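Local coordinates for protein carbonic anhydrase (Coccomyxa sp. PA, PDB 3UCJ) that probably catalyses the reversible hydration of carbon dioxide to hydrogencarbonate, using one zinc ion per subunit, at residues Y88-L93 / S168-A173; P40-I45 / F58-G63; N164-P169 / L181-I186. All coordinates share one frame; numbering follows the deposited sequence.

Contact 1. Residues Y88-L93 / S168-A173. With AZM (5-acetamido-1,3,4-thiadiazole-2-sulfonamide), chain I.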
loop_
_atom_site.group_PDB
_atom_site.type_symbol
_atom_site.label_atom_id
_atom_site.label_comp_id
_atom_site.label_asym_id
_atom_site.label_seq_id
_atom_site.Cartn_x
_atom_site.Cartn_y
_atom_site.Cartn_z
ATOM N N TYR A 88 -3.886 15.199 -6.969
ATOM C CA TYR A 88 -4.663 15.673 -8.121
ATOM C C TYR A 88 -5.397 17.025 -7.843
ATOM O O TYR A 88 -5.343 17.962 -8.682
ATOM C CB TYR A 88 -5.625 14.607 -8.680
ATOM C CG TYR A 88 -6.331 15.171 -9.907
ATOM C CD1 TYR A 88 -5.588 15.417 -11.064
ATOM C CD2 TYR A 88 -7.668 15.490 -9.867
ATOM C CE1 TYR A 88 -6.199 15.989 -12.226
ATOM C CE2 TYR A 88 -8.316 16.019 -11.017
ATOM C CZ TYR A 88 -7.507 16.296 -12.194
ATOM O OH TYR A 88 -8.169 16.845 -13.298
ATOM N N THR A 89 -6.034 17.116 -6.671
ATOM C CA THR A 89 -6.800 18.279 -6.306
ATOM C C THR A 89 -5.890 19.477 -6.050
ATOM O O THR A 89 -6.245 20.578 -6.514
ATOM C CB THR A 89 -7.735 18.126 -5.065
ATOM O OG1 THR A 89 -6.929 17.685 -3.976
ATOM C CG2 THR A 89 -8.867 17.100 -5.424
ATOM N N VAL A 90 -4.766 19.279 -5.361
ATOM C CA VAL A 90 -3.938 20.417 -4.970
ATOM C C VAL A 90 -3.143 20.892 -6.215
ATOM O O VAL A 90 -3.030 22.119 -6.483
ATOM C CB VAL A 90 -2.981 20.078 -3.806
ATOM C CG1 VAL A 90 -1.947 21.148 -3.591
ATOM C CG2 VAL A 90 -3.764 19.827 -2.445
ATOM N N ASP A 91 -2.566 19.946 -6.934
ATOM C CA ASP A 91 -1.616 20.304 -7.989
ATOM C C ASP A 91 -2.291 20.638 -9.316
ATOM O O ASP A 91 -1.781 21.528 -10.099
ATOM C CB ASP A 91 -0.605 19.212 -8.212
ATOM C CG ASP A 91 0.353 19.036 -7.053
ATOM O OD1 ASP A 91 0.340 19.800 -6.066
ATOM O OD2 ASP A 91 1.231 18.160 -7.168
ATOM N N HIS A 92 -3.396 19.978 -9.651
ATOM C CA HIS A 92 -4.002 20.168 -10.944
ATOM C C HIS A 92 -5.264 20.947 -10.873
ATOM O O HIS A 92 -5.474 21.913 -11.618
ATOM C CB HIS A 92 -4.279 18.831 -11.594
ATOM C CG HIS A 92 -3.053 18.097 -11.992
ATOM N ND1 HIS A 92 -2.534 18.155 -13.267
ATOM C CD2 HIS A 92 -2.281 17.227 -11.307
ATOM C CE1 HIS A 92 -1.479 17.361 -13.350
ATOM N NE2 HIS A 92 -1.298 16.800 -12.169
ATOM N N LEU A 93 -6.132 20.604 -9.949
ATOM C CA LEU A 93 -7.337 21.412 -9.855
ATOM C C LEU A 93 -7.152 22.780 -9.136
ATOM O O LEU A 93 -8.068 23.618 -9.227
ATOM C CB LEU A 93 -8.440 20.634 -9.181
ATOM C CG LEU A 93 -8.892 19.383 -9.960
ATOM C CD1 LEU A 93 -10.121 18.798 -9.252
ATOM C CD2 LEU A 93 -9.311 19.731 -11.468
ATOM N N SER A 168 1.847 16.680 4.804
ATOM C CA SER A 168 1.974 15.887 3.616
ATOM C C SER A 168 2.908 16.539 2.627
ATOM O O SER A 168 2.952 17.787 2.562
ATOM C CB SER A 168 0.676 15.628 2.928
ATOM O OG SER A 168 -0.016 16.812 2.389
ATOM N N PRO A 169 3.621 15.720 1.843
ATOM C CA PRO A 169 4.542 16.355 0.874
ATOM C C PRO A 169 3.791 17.240 -0.084
ATOM O O PRO A 169 4.353 18.272 -0.508
ATOM C CB PRO A 169 5.200 15.152 0.149
ATOM C CG PRO A 169 5.167 14.030 1.207
ATOM C CD PRO A 169 3.815 14.260 1.909
ATOM N N ILE A 170 2.571 16.901 -0.424
ATOM C CA ILE A 170 1.760 17.604 -1.393
ATOM C C ILE A 170 1.452 18.999 -0.815
ATOM O O ILE A 170 1.644 19.991 -1.507
ATOM C CB ILE A 170 0.389 16.893 -1.650
ATOM C CG1 ILE A 170 0.550 15.437 -2.265
ATOM C CG2 ILE A 170 -0.549 17.814 -2.482
ATOM C CD1 ILE A 170 1.604 15.285 -3.262
ATOM N N VAL A 171 0.905 19.046 0.411
ATOM C CA VAL A 171 0.525 20.365 1.011
ATOM C C VAL A 171 1.749 21.230 1.294
ATOM O O VAL A 171 1.690 22.498 1.105
ATOM C CB VAL A 171 -0.353 20.161 2.258
ATOM C CG1 VAL A 171 -0.514 21.473 3.021
ATOM C CG2 VAL A 171 -1.664 19.645 1.865
ATOM N N GLN A 172 2.824 20.575 1.737
ATOM C CA GLN A 172 4.045 21.238 2.111
ATOM C C GLN A 172 4.661 21.848 0.828
ATOM O O GLN A 172 5.106 23.016 0.853
ATOM C CB GLN A 172 5.045 20.340 2.767
ATOM C CG GLN A 172 4.764 20.126 4.287
ATOM C CD GLN A 172 4.956 21.451 5.063
ATOM O OE1 GLN A 172 5.971 22.163 4.853
ATOM N NE2 GLN A 172 4.000 21.785 5.927
ATOM N N ALA A 173 4.641 21.098 -0.276
ATOM C CA ALA A 173 5.172 21.622 -1.531
ATOM C C ALA A 173 4.322 22.823 -2.013
ATOM O O ALA A 173 4.920 23.799 -2.503
ATOM C CB ALA A 173 5.312 20.491 -2.603
HETATM C C1 AZM I . -9.711 12.871 -12.437
HETATM C C2 AZM I . -7.502 13.225 -13.362
HETATM C C3 AZM I . -5.311 12.336 -13.381
HETATM C C4 AZM I . -3.856 12.464 -13.729
HETATM N N1 AZM I . -12.305 12.154 -12.629
HETATM N N2 AZM I . -8.404 13.964 -13.974
HETATM N N3 AZM I . -9.767 13.822 -13.408
HETATM N N4 AZM I . -6.213 13.214 -13.843
HETATM O O1 AZM I . -11.511 13.692 -10.864
HETATM O O2 AZM I . -10.557 11.347 -10.872
HETATM O O3 AZM I . -5.657 11.383 -12.676
HETATM S S1 AZM I . -11.175 12.510 -11.602
HETATM S S2 AZM I . -8.144 12.235 -12.146
HETATM O O HOH W 1 2.268 19.888 -4.284
#

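Contact 2. Residues P40-I45 / F58-G63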
loop_
_atom_site.group_PDB
_atom_site.type_symbol
_atom_site.label_atom_id
_atom_site.label_comp_id
_atom_site.label_asym_id
_atom_site.label_seq_id
_atom_site.Cartn_x
_atom_site.Cartn_y
_atom_site.Cartn_z
ATOM N N PRO A 40 -13.794 22.414 -8.634
ATOM C CA PRO A 40 -14.203 22.471 -7.241
ATOM C C PRO A 40 -13.223 23.319 -6.490
ATOM O O PRO A 40 -12.019 23.295 -6.794
ATOM C CB PRO A 40 -14.064 20.941 -6.799
ATOM C CG PRO A 40 -12.933 20.464 -7.634
ATOM C CD PRO A 40 -13.418 21.035 -9.015
ATOM N N GLU A 41 -13.717 24.022 -5.466
ATOM C CA GLU A 41 -12.820 24.714 -4.594
ATOM C C GLU A 41 -12.407 23.896 -3.356
ATOM O O GLU A 41 -11.525 24.328 -2.649
ATOM C CB GLU A 41 -13.445 26.030 -4.111
ATOM C CG GLU A 41 -13.489 27.013 -5.315
ATOM C CD GLU A 41 -13.962 28.377 -4.894
ATOM O OE1 GLU A 41 -13.315 29.361 -5.374
ATOM O OE2 GLU A 41 -14.942 28.423 -4.086
ATOM N N TYR A 42 -13.073 22.761 -3.121
ATOM C CA TYR A 42 -12.892 22.009 -1.856
ATOM C C TYR A 42 -12.437 20.545 -2.210
ATOM O O TYR A 42 -12.909 19.988 -3.201
ATOM C CB TYR A 42 -14.215 21.860 -1.154
ATOM C CG TYR A 42 -14.707 23.162 -0.533
ATOM C CD1 TYR A 42 -14.277 23.548 0.748
ATOM C CD2 TYR A 42 -15.568 24.004 -1.264
ATOM C CE1 TYR A 42 -14.686 24.745 1.328
ATOM C CE2 TYR A 42 -16.020 25.214 -0.696
ATOM C CZ TYR A 42 -15.553 25.578 0.587
ATOM O OH TYR A 42 -15.967 26.740 1.112
ATOM N N LEU A 43 -11.489 20.047 -1.435
ATOM C CA LEU A 43 -11.347 18.537 -1.263
ATOM C C LEU A 43 -11.941 18.219 0.106
ATOM O O LEU A 43 -11.608 18.897 1.052
ATOM C CB LEU A 43 -9.885 18.244 -1.248
ATOM C CG LEU A 43 -9.506 16.769 -0.737
ATOM C CD1 LEU A 43 -10.080 15.778 -1.677
ATOM C CD2 LEU A 43 -8.009 16.638 -0.719
ATOM N N TYR A 44 -12.711 17.120 0.233
ATOM C CA TYR A 44 -13.192 16.705 1.528
ATOM C C TYR A 44 -12.593 15.269 1.673
ATOM O O TYR A 44 -12.644 14.484 0.733
ATOM C CB TYR A 44 -14.676 16.633 1.497
ATOM C CG TYR A 44 -15.389 15.869 2.607
ATOM C CD1 TYR A 44 -15.952 16.531 3.693
ATOM C CD2 TYR A 44 -15.556 14.452 2.530
ATOM C CE1 TYR A 44 -16.669 15.832 4.682
ATOM C CE2 TYR A 44 -16.250 13.784 3.478
ATOM C CZ TYR A 44 -16.804 14.453 4.561
ATOM O OH TYR A 44 -17.464 13.709 5.508
ATOM N N ILE A 45 -12.051 15.029 2.853
ATOM C CA ILE A 45 -11.544 13.668 3.265
ATOM C C ILE A 45 -12.396 13.345 4.498
ATOM O O ILE A 45 -12.329 14.117 5.528
ATOM C CB ILE A 45 -10.143 13.771 3.694
ATOM C CG1 ILE A 45 -9.226 14.221 2.509
ATOM C CG2 ILE A 45 -9.633 12.342 4.236
ATOM C CD1 ILE A 45 -7.831 14.658 2.915
ATOM N N PHE A 58 -23.470 19.580 3.116
ATOM C CA PHE A 58 -23.126 20.949 2.891
ATOM C C PHE A 58 -24.035 21.598 1.839
ATOM O O PHE A 58 -23.723 22.736 1.421
ATOM C CB PHE A 58 -21.665 21.125 2.434
ATOM C CG PHE A 58 -20.656 20.862 3.526
ATOM C CD1 PHE A 58 -19.679 19.850 3.380
ATOM C CD2 PHE A 58 -20.685 21.606 4.706
ATOM C CE1 PHE A 58 -18.760 19.616 4.403
ATOM C CE2 PHE A 58 -19.764 21.352 5.753
ATOM C CZ PHE A 58 -18.827 20.344 5.600
ATOM N N ASN A 59 -25.064 20.886 1.372
ATOM C CA ASN A 59 -25.936 21.396 0.274
ATOM C C ASN A 59 -25.165 21.883 -0.936
ATOM O O ASN A 59 -25.378 23.028 -1.430
ATOM C CB ASN A 59 -26.791 22.571 0.812
ATOM C CG ASN A 59 -28.095 22.803 -0.002
ATOM O OD1 ASN A 59 -28.650 21.896 -0.648
ATOM N ND2 ASN A 59 -28.595 24.032 0.072
ATOM N N MET A 60 -24.242 21.053 -1.401
ATOM C CA MET A 60 -23.402 21.377 -2.563
ATOM C C MET A 60 -23.905 20.718 -3.804
ATOM O O MET A 60 -24.504 19.599 -3.746
ATOM C CB MET A 60 -21.986 20.936 -2.332
ATOM C CG MET A 60 -21.332 21.876 -1.377
ATOM S SD MET A 60 -19.727 21.223 -0.942
ATOM C CE MET A 60 -18.893 22.680 -0.334
ATOM N N ALA A 61 -23.692 21.397 -4.934
ATOM C CA ALA A 61 -24.213 20.879 -6.188
ATOM C C ALA A 61 -23.054 20.133 -6.861
ATOM O O ALA A 61 -21.905 20.296 -6.443
ATOM C CB ALA A 61 -24.729 22.049 -7.082
ATOM N N PRO A 62 -23.326 19.368 -7.924
ATOM C CA PRO A 62 -22.155 18.752 -8.597
ATOM C C PRO A 62 -21.007 19.712 -9.011
ATOM O O PRO A 62 -21.265 20.837 -9.524
ATOM C CB PRO A 62 -22.789 18.084 -9.828
ATOM C CG PRO A 62 -24.188 17.704 -9.368
ATOM C CD PRO A 62 -24.608 18.842 -8.442
ATOM N N GLY A 63 -19.748 19.337 -8.811
ATOM C CA GLY A 63 -18.653 20.236 -9.247
ATOM C C GLY A 63 -18.038 21.106 -8.144
ATOM O O GLY A 63 -17.062 21.848 -8.391
#

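Contact 3. Residues N164-P169 / L181-I186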
loop_
_atom_site.group_PDB
_atom_site.type_symbol
_atom_site.label_atom_id
_atom_site.label_comp_id
_atom_site.label_asym_id
_atom_site.label_seq_id
_atom_site.Cartn_x
_atom_site.Cartn_y
_atom_site.Cartn_z
ATOM N N ASN A 164 -1.633 15.415 9.617
ATOM C CA ASN A 164 -1.069 14.628 8.497
ATOM C C ASN A 164 -1.267 15.335 7.131
ATOM O O ASN A 164 -0.383 15.287 6.290
ATOM C CB ASN A 164 -1.734 13.229 8.451
ATOM C CG ASN A 164 -1.201 12.353 9.607
ATOM O OD1 ASN A 164 -0.151 12.677 10.143
ATOM N ND2 ASN A 164 -1.985 11.376 10.087
ATOM N N VAL A 165 -2.417 15.958 6.949
ATOM C CA VAL A 165 -2.685 16.674 5.673
ATOM C C VAL A 165 -1.659 17.864 5.630
ATOM O O VAL A 165 -0.943 18.056 4.611
ATOM C CB VAL A 165 -4.118 17.161 5.614
ATOM C CG1 VAL A 165 -4.354 18.280 4.462
ATOM C CG2 VAL A 165 -5.140 15.989 5.394
ATOM N N CYS A 166 -1.542 18.650 6.710
ATOM C CA CYS A 166 -0.575 19.737 6.713
ATOM C C CYS A 166 0.879 19.325 6.499
ATOM O O CYS A 166 1.660 20.047 5.819
ATOM C CB CYS A 166 -0.655 20.609 7.992
ATOM S SG CYS A 166 -2.260 21.359 8.167
ATOM N N ALA A 167 1.278 18.166 7.031
ATOM C CA ALA A 167 2.623 17.652 6.888
ATOM C C ALA A 167 2.866 16.850 5.599
ATOM O O ALA A 167 3.997 16.417 5.350
ATOM C CB ALA A 167 2.913 16.693 8.080
ATOM N N SER A 168 1.847 16.680 4.804
ATOM C CA SER A 168 1.974 15.887 3.616
ATOM C C SER A 168 2.908 16.539 2.627
ATOM O O SER A 168 2.952 17.787 2.562
ATOM C CB SER A 168 0.676 15.628 2.928
ATOM O OG SER A 168 -0.016 16.812 2.389
ATOM N N PRO A 169 3.621 15.720 1.843
ATOM C CA PRO A 169 4.542 16.355 0.874
ATOM C C PRO A 169 3.791 17.240 -0.084
ATOM O O PRO A 169 4.353 18.272 -0.508
ATOM C CB PRO A 169 5.200 15.152 0.149
ATOM C CG PRO A 169 5.167 14.030 1.207
ATOM C CD PRO A 169 3.815 14.260 1.909
ATOM N N LEU A 181 -3.803 27.652 0.206
ATOM C CA LEU A 181 -4.409 26.322 0.518
ATOM C C LEU A 181 -4.698 26.361 1.994
ATOM O O LEU A 181 -3.805 26.526 2.761
ATOM C CB LEU A 181 -3.366 25.245 0.137
ATOM C CG LEU A 181 -3.933 23.771 0.203
ATOM C CD1 LEU A 181 -5.211 23.565 -0.579
ATOM C CD2 LEU A 181 -2.757 22.946 -0.299
ATOM N N SER A 182 -5.937 26.169 2.385
ATOM C CA SER A 182 -6.271 26.049 3.780
ATOM C C SER A 182 -6.747 24.595 4.166
ATOM O O SER A 182 -7.287 23.898 3.329
ATOM C CB SER A 182 -7.388 27.024 4.112
ATOM O OG SER A 182 -8.614 26.725 3.489
ATOM N N VAL A 183 -6.616 24.256 5.446
ATOM C CA VAL A 183 -6.926 22.873 5.964
ATOM C C VAL A 183 -7.778 23.104 7.207
ATOM O O VAL A 183 -7.495 24.029 8.013
ATOM C CB VAL A 183 -5.637 22.149 6.277
ATOM C CG1 VAL A 183 -5.953 20.658 6.756
ATOM C CG2 VAL A 183 -4.689 22.129 5.027
ATOM N N HIS A 184 -8.896 22.396 7.262
ATOM C CA HIS A 184 -9.938 22.515 8.284
ATOM C C HIS A 184 -10.243 21.245 9.011
ATOM O O HIS A 184 -10.574 20.220 8.350
ATOM C CB HIS A 184 -11.199 23.003 7.605
ATOM C CG HIS A 184 -10.957 24.220 6.749
ATOM N ND1 HIS A 184 -11.117 25.510 7.225
ATOM C CD2 HIS A 184 -10.452 24.337 5.492
ATOM C CE1 HIS A 184 -10.800 26.371 6.273
ATOM N NE2 HIS A 184 -10.377 25.692 5.217
ATOM N N GLY A 185 -10.143 21.271 10.340
ATOM C CA GLY A 185 -10.588 20.143 11.110
ATOM C C GLY A 185 -12.027 20.273 11.509
ATOM O O GLY A 185 -12.362 21.204 12.267
ATOM N N ILE A 186 -12.912 19.415 11.021
ATOM C CA ILE A 186 -14.321 19.488 11.379
ATOM C C ILE A 186 -14.850 18.120 11.792
ATOM O O ILE A 186 -14.183 17.049 11.568
ATOM C CB ILE A 186 -15.168 20.037 10.210
ATOM C CG1 ILE A 186 -14.936 19.199 8.911
ATOM C CG2 ILE A 186 -14.799 21.436 9.911
ATOM C CD1 ILE A 186 -16.023 19.486 7.787
#

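Contact 1. Residues Y88-L93 / S168-A173
Val90 turns CG1 away from its backbone N (chi1 168°). Ile170 does the same with its CG2 branch, while CG1 stands beside the N (chi1 -63°). These turns bring Ile170 CG2 against Val90 CB at 3.6 Å, on the side facing away from Val90 CA and 3.8 Å from both Val90 CG1 and Val90 CG2. The two side chains cross obliquely where helix 80-92 meets the start of helix 169-176.

A water joins the two segments beside the apolar pair. It donates to Asp91 OD1 at 2.6 Å and to Ile170 O at 2.8 Å. Ser168 is the N-cap of the second helix, and its OG accepts from Val171 N at 3.1 Å.

Tyr88 points away and lines a second acetazolamide pocket with Gln38 and Phe66, separate from the zinc site. The thiadiazole lies over one face of its ring, with AZM C2 3.2 Å above the ring plane and offset toward the rim. In the wider pi-type turn here, Tyr88 O accepts from both His92 N and Leu93 N.

Both hydrogens of the water are used. Asp91 OD1 also forms a salt bridge with Arg177, so its charge is probably balanced there, and the water ties it to the second helix.

Contact 2. Residues P40-I45 / F58-G63
Met60 reaches across to Tyr42, and Phe58 to Tyr44. The pairs lie in a beta-alpha-beta crossover: strand 42-47 leads through helix 54-57 and the loop 58-63 to the neighbouring parallel strand 65-70. Asn59, with its positive phi, is the C-prime residue of the Schellman motif that ends the helix, and the chain then turns back along the strand it has left.

Side-chain packing is close at Met60. Its CG stands anti to the carbonyl carbon (chi1 -75°), and the chain, extended beyond CG, carries the terminal methyl to the tyrosine. Met60 CE lies 3.7 Å from Tyr42 CD2 and 3.8 Å from Tyr42 CE2. It makes an off-centre CH-pi contact, 4.1 Å from Met60 CE to the centroid of the Tyr42 ring and 30° off the ring normal. The two side chains cross at about a right angle. Leu12 of a neighbouring subunit packs on Tyr42, Met60 and Phe58, so this patch is also part of the assembly.

The Phe58 pair is the loose part. Tyr44 CD1 comes to the edge of the Phe58 ring, near its plane, at 4.2 Å from Phe58 CE1. The side chain of Tyr44 is about 6 Å from that of the zinc ligand Cys47.

At the Pro40 end, backbone replaces side chains and the approach is closest. Gly63 has a phi of 99°, where a CB would jam against the carbonyl O of Pro62. Its backbone also hydrogen-bonds to a neighbouring subunit. Gly63 O lies 3.1 Å from Pro40 CA and 3.5 Å from Pro40 CB. Pro40 N is 3.3 Å from Gly63 O, but a proline nitrogen carries no hydrogen, and the pair is a contact and not a bond.

Contact 3. Residues N164-P169 / L181-I186
Val183 of strand 182-189 meets Val165 and Cys166 at the end of helix 146-167. The contact across the segments is wholly apolar. Val183 CG1 is 3.7 Å from Val165 CG1, and Val183 CG2 is 3.9 Å from the same Val165 methyl, so one methyl of the helix rests on both branches of the strand residue. The two valines cross at a slant. Val165 puts CG1 anti to its backbone N (chi1 164°), which aims that branch at the strand.

Cys166 adds its sulfur from the next position. Its SG stands beside the backbone N (chi1 -60°), 3.9 Å from Val183 CB. Val183 is thus met by a methyl and a sulfur from consecutive helix residues. With an alanine here both methyls of Val183 go, and Val165 CG1 is likely to face a gap, while Cys166 SG would keep CB as a neighbour but probably be packed more thinly.

The polar bonds lie within each segment. Ser168 OG donates to Val165 O at 2.7 Å, in the carbonyl plane and on a lone pair, with a C=O...donor angle of 142°. Ser168 N adds a second bond to Val165 O, at 3.1 Å, so this carbonyl takes two donors from Ser168.

On the strand, Ser182 OG and His184 NE2 are hydrogen-bonded at 2.7 Å. Ser182 OG also bonds to His97 ND1. Residues near the N-terminus of a neighbouring subunit pack here, Ala7 on Ser182 and Leu9 on His184.

Strand 182-189 runs parallel to strand 97-103 and antiparallel to strand 194-202. Helix 146-167 packing on this sheet belongs to the alpha/beta fold of the beta-class carbonic anhydrases.

Contacts 2 and 3 are buried and reach the same sheet. Contact 1 joins two helices and is only partly buried, and a water and a charged group take part in it. Contact 3 is apolar across its segments, while contact 2 mixes aromatic, sulfur and backbone groups in a crossover loop. Contacts 1 and 3 share Ser168 and Pro169, and their centres lie about 10 Å apart. Contact 2 touches both: Leu93 CD1 is 3.6 Å from Pro40 CG, and Phe58 CZ is 3.7 Å from Ile186 CD1. All three contacts reach one neighbouring subunit, and contacts 1 and 3 also reach a different one.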